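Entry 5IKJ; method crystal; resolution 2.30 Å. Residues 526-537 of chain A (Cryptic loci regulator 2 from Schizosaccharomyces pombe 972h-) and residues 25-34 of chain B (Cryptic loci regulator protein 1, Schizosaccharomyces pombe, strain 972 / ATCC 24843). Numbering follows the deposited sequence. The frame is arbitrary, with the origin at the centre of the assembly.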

# COMPACT_ATOMS: atom_id res chain seq x y z
N ASN A 526 -12.56 15.40 -16.35
CA ASN A 526 -12.57 16.00 -15.03
C ASN A 526 -11.32 15.69 -14.23
O ASN A 526 -11.17 16.18 -13.11
N TRP A 527 -10.41 14.89 -14.78
CA TRP A 527 -9.15 14.57 -14.12
C TRP A 527 -8.13 15.65 -14.50
O TRP A 527 -8.46 16.64 -15.15
N VAL A 528 -6.88 15.47 -14.09
CA VAL A 528 -5.86 16.49 -14.29
C VAL A 528 -5.11 16.21 -15.59
O VAL A 528 -5.15 15.11 -16.15
N ASP A 529 -4.42 17.24 -16.08
CA ASP A 529 -3.52 17.11 -17.22
C ASP A 529 -2.08 17.07 -16.73
O ASP A 529 -1.78 17.34 -15.57
N ASP A 530 -1.17 16.73 -17.65
CA ASP A 530 0.23 16.53 -17.27
C ASP A 530 0.86 17.77 -16.66
O ASP A 530 1.85 17.65 -15.93
N ASP A 531 0.33 18.96 -16.94
CA ASP A 531 0.89 20.17 -16.36
C ASP A 531 0.76 20.17 -14.84
O ASP A 531 1.61 20.72 -14.14
N PHE A 532 -0.32 19.56 -14.32
CA PHE A 532 -0.51 19.43 -12.88
C PHE A 532 0.77 19.02 -12.17
O PHE A 532 1.15 19.62 -11.16
N TYR A 533 1.45 18.00 -12.69
CA TYR A 533 2.62 17.46 -12.03
C TYR A 533 3.86 18.31 -12.25
O TYR A 533 4.79 18.25 -11.43
N GLU A 534 3.82 19.19 -13.24
CA GLU A 534 4.89 20.14 -13.45
C GLU A 534 4.71 21.17 -12.33
O GLU A 534 5.63 21.43 -11.57
N TYR A 535 3.51 21.74 -12.23
CA TYR A 535 3.20 22.69 -11.16
C TYR A 535 3.50 22.09 -9.79
O TYR A 535 4.16 22.72 -8.96
N LEU A 536 3.01 20.87 -9.55
CA LEU A 536 3.19 20.23 -8.24
C LEU A 536 4.66 20.21 -7.85
O LEU A 536 5.03 20.61 -6.74
N LEU A 537 5.51 19.73 -8.75
CA LEU A 537 6.92 19.64 -8.46
C LEU A 537 7.49 20.96 -7.99
O LEU A 537 8.31 21.01 -7.09
N ASN B 25 7.65 10.38 -3.35
CA ASN B 25 6.55 9.43 -3.22
C ASN B 25 5.27 9.99 -3.85
O ASN B 25 4.17 9.82 -3.32
N VAL B 26 5.41 10.65 -4.99
CA VAL B 26 4.28 11.19 -5.74
C VAL B 26 4.28 10.54 -7.12
O VAL B 26 5.33 10.46 -7.77
N TYR B 27 3.12 10.07 -7.54
CA TYR B 27 2.98 9.34 -8.80
C TYR B 27 1.67 9.74 -9.47
O TYR B 27 0.73 10.17 -8.80
N LYS B 28 1.63 9.59 -10.79
CA LYS B 28 0.39 9.83 -11.53
C LYS B 28 -0.65 8.75 -11.28
O LYS B 28 -1.80 8.91 -11.70
N SER B 29 -0.28 7.66 -10.60
CA SER B 29 -1.16 6.52 -10.40
C SER B 29 -1.22 6.17 -8.92
O SER B 29 -0.24 6.35 -8.19
N PHE B 30 -2.37 5.66 -8.49
CA PHE B 30 -2.52 5.13 -7.15
C PHE B 30 -3.61 4.07 -7.17
O PHE B 30 -4.31 3.87 -8.17
N ALA B 31 -3.75 3.37 -6.04
CA ALA B 31 -4.67 2.24 -5.96
C ALA B 31 -6.09 2.67 -6.32
O ALA B 31 -6.62 3.64 -5.77
N GLY B 32 -6.70 1.93 -7.24
CA GLY B 32 -8.08 2.15 -7.61
C GLY B 32 -8.31 3.14 -8.73
O GLY B 32 -9.47 3.32 -9.14
N LEU B 33 -7.27 3.79 -9.24
CA LEU B 33 -7.47 4.85 -10.22
C LEU B 33 -7.78 4.28 -11.60
O LEU B 33 -8.78 4.64 -12.22
N TYR B 34 -6.93 3.38 -12.10
CA TYR B 34 -7.10 2.80 -13.42
C TYR B 34 -7.65 1.38 -13.31
O TYR B 34 -7.46 0.70 -12.30

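The most distinctive feature of this contact is the double use of one lysine, Lys B28, whose aliphatic stem lies over an aromatic ring while its ammonium group reaches a carboxylate of the same partner chain. CG of Lys B28 sits 3.7 Å from the centroid of the Tyr A533 ring and only 13° off the ring normal, a CH-pi contact over the face. From there the chain runs on almost fully extended (chi1 m, then t, t and t), which carries NZ to Asp A530. The distance from Lys B28 NZ to Asp A530 OD1 is 2.6 Å, and the pair forms a salt bridge in which the lysine donates a hydrogen bond. It is the sole hydrogen bond between the two stretches. The CA-to-CB bonds of both residues point sideways, so the charged groups meet through the reach of the side chains; Asp A530, with chi1 at -85°, brings its end nearer to chain B, and its OD2 is satisfied elsewhere in the structure.

Tyr A533, in the m rotamer, points toward chain B from the helix and is buried. Its hydroxyl reaches past the lysine side chain to the backbone, with OH of Tyr A533 3.6 Å from CA of Lys B28. This oxygen makes no hydrogen bond to the chain B stretch, and the contribution of the ring is one of packing. The CA-to-CB bond of Tyr B27 points away, and it is its carbonyl that comes near, the O of Tyr B27 lying 4.0 Å from CE1 of Tyr A533.

One helical turn further on, Leu A536 (t, t) also points toward chain B and meets Val B26 (t), with Leu A536 CD1 4.0 Å from Val B26 CG1. This small apolar contact joins two buried side chains.

Trp A527, in the loop before the helix, forms a separate apolar cluster. Its chi1 is t and its CA-to-CB bond points toward chain B; Leu B33 (t, p) covers one face of the indole: CD1 of Leu B33 is 3.8 Å from CZ2 of Trp A527 and 4.2 Å from the centroid of the six-membered ring. Phe B30 (p) starts sideways but brings its end nearer, so that its CZ lies 3.9 Å from CH2 of Trp A527, which approaches the phenyl ring at its edge. Phe B30 and Leu B33, which both contact this indole, are the ends of a type II turn, closed by a 3.1 Å hydrogen bond from Leu B33 N to Phe B30 O.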

# COMPACT_ATOMS: atom_id res chain seq x y z
CB ASN A 526 -13.81 15.53 -14.26
CG ASN A 526 -15.11 15.98 -14.91
OD1 ASN A 526 -15.30 17.16 -15.18
ND2 ASN A 526 -16.00 15.03 -15.17
CB TRP A 527 -8.72 13.15 -14.51
CG TRP A 527 -7.65 12.56 -13.63
CD1 TRP A 527 -6.46 12.04 -14.04
CD2 TRP A 527 -7.68 12.42 -12.20
NE1 TRP A 527 -5.74 11.58 -12.96
CE2 TRP A 527 -6.47 11.81 -11.82
CE3 TRP A 527 -8.60 12.77 -11.22
CZ2 TRP A 527 -6.16 11.53 -10.49
CZ3 TRP A 527 -8.30 12.49 -9.89
CH2 TRP A 527 -7.09 11.87 -9.54
CB VAL A 528 -4.88 16.55 -13.10
CG1 VAL A 528 -5.62 16.92 -11.83
CG2 VAL A 528 -4.14 15.22 -12.93
CB ASP A 529 -3.73 18.28 -18.20
CG ASP A 529 -5.16 18.36 -18.71
OD1 ASP A 529 -6.08 17.96 -17.97
OD2 ASP A 529 -5.36 18.83 -19.85
CB ASP A 530 1.04 16.08 -18.49
CG ASP A 530 0.98 14.58 -18.71
OD1 ASP A 530 0.75 13.83 -17.73
OD2 ASP A 530 1.17 14.14 -19.86
CB ASP A 531 0.22 21.41 -16.94
CG ASP A 531 -1.28 21.42 -16.72
OD1 ASP A 531 -1.86 20.32 -16.60
OD2 ASP A 531 -1.87 22.52 -16.65
CB PHE A 532 -1.61 18.40 -12.62
CG PHE A 532 -1.99 18.25 -11.17
CD1 PHE A 532 -1.32 17.36 -10.35
CD2 PHE A 532 -3.03 18.99 -10.64
CE1 PHE A 532 -1.67 17.22 -9.02
CE2 PHE A 532 -3.39 18.86 -9.31
CZ PHE A 532 -2.71 17.97 -8.50
CB TYR A 533 2.85 16.02 -12.51
CG TYR A 533 1.66 15.14 -12.23
CD1 TYR A 533 1.52 14.51 -11.00
CD2 TYR A 533 0.66 14.96 -13.17
CE1 TYR A 533 0.42 13.71 -10.73
CE2 TYR A 533 -0.44 14.17 -12.91
CZ TYR A 533 -0.55 13.55 -11.69
OH TYR A 533 -1.64 12.76 -11.42
CB GLU A 534 4.79 20.80 -14.83
CG GLU A 534 5.79 21.92 -15.04
CD GLU A 534 6.18 22.10 -16.50
OE1 GLU A 534 5.39 21.74 -17.38
OE2 GLU A 534 7.30 22.59 -16.75
CB TYR A 535 1.73 23.10 -11.24
CG TYR A 535 1.37 23.91 -12.47
CD1 TYR A 535 1.90 25.18 -12.67
CD2 TYR A 535 0.48 23.41 -13.41
CE1 TYR A 535 1.56 25.92 -13.79
CE2 TYR A 535 0.14 24.14 -14.53
CZ TYR A 535 0.68 25.40 -14.72
OH TYR A 535 0.35 26.13 -15.83
CB LEU A 536 2.61 18.82 -8.27
CG LEU A 536 2.21 18.20 -6.92
CD1 LEU A 536 1.51 16.86 -7.15
CD2 LEU A 536 3.40 18.00 -6.00
CB LEU A 537 7.69 19.14 -9.67
CG LEU A 537 9.18 18.97 -9.41
CD1 LEU A 537 9.38 18.21 -8.11
CD2 LEU A 537 9.86 18.26 -10.56
CB ASN B 25 6.30 9.05 -1.76
CG ASN B 25 5.72 7.67 -1.62
OD1 ASN B 25 6.22 6.72 -2.21
ND2 ASN B 25 4.63 7.55 -0.86
CB VAL B 26 4.35 12.72 -5.86
CG1 VAL B 26 3.27 13.24 -6.80
CG2 VAL B 26 4.20 13.35 -4.48
CB TYR B 27 2.99 7.83 -8.57
CG TYR B 27 4.29 7.30 -8.00
CD1 TYR B 27 4.54 7.32 -6.64
CD2 TYR B 27 5.27 6.77 -8.84
CE1 TYR B 27 5.73 6.83 -6.12
CE2 TYR B 27 6.46 6.29 -8.32
CZ TYR B 27 6.68 6.32 -6.96
OH TYR B 27 7.86 5.84 -6.45
CB LYS B 28 0.68 9.92 -13.03
CG LYS B 28 1.56 11.09 -13.42
CD LYS B 28 1.63 11.22 -14.94
CE LYS B 28 2.58 12.33 -15.36
NZ LYS B 28 2.74 12.39 -16.84
CB SER B 29 -0.69 5.31 -11.20
OG SER B 29 -1.72 4.35 -11.34
CB PHE B 30 -2.84 6.23 -6.13
CG PHE B 30 -3.95 7.15 -6.55
CD1 PHE B 30 -5.27 6.74 -6.48
CD2 PHE B 30 -3.67 8.43 -7.00
CE1 PHE B 30 -6.29 7.59 -6.86
CE2 PHE B 30 -4.69 9.28 -7.38
CZ PHE B 30 -6.00 8.86 -7.31
CB ALA B 31 -4.64 1.65 -4.55
CB LEU B 33 -6.23 5.76 -10.28
CG LEU B 33 -6.37 7.01 -11.16
CD1 LEU B 33 -7.48 7.93 -10.65
CD2 LEU B 33 -5.05 7.76 -11.22
CB TYR B 34 -5.78 2.78 -14.19
CG TYR B 34 -5.18 4.14 -14.43
CD1 TYR B 34 -5.68 4.97 -15.43
CD2 TYR B 34 -4.11 4.60 -13.68
CE1 TYR B 34 -5.13 6.22 -15.66
CE2 TYR B 34 -3.56 5.85 -13.90
CZ TYR B 34 -4.08 6.66 -14.89
OH TYR B 34 -3.53 7.90 -15.12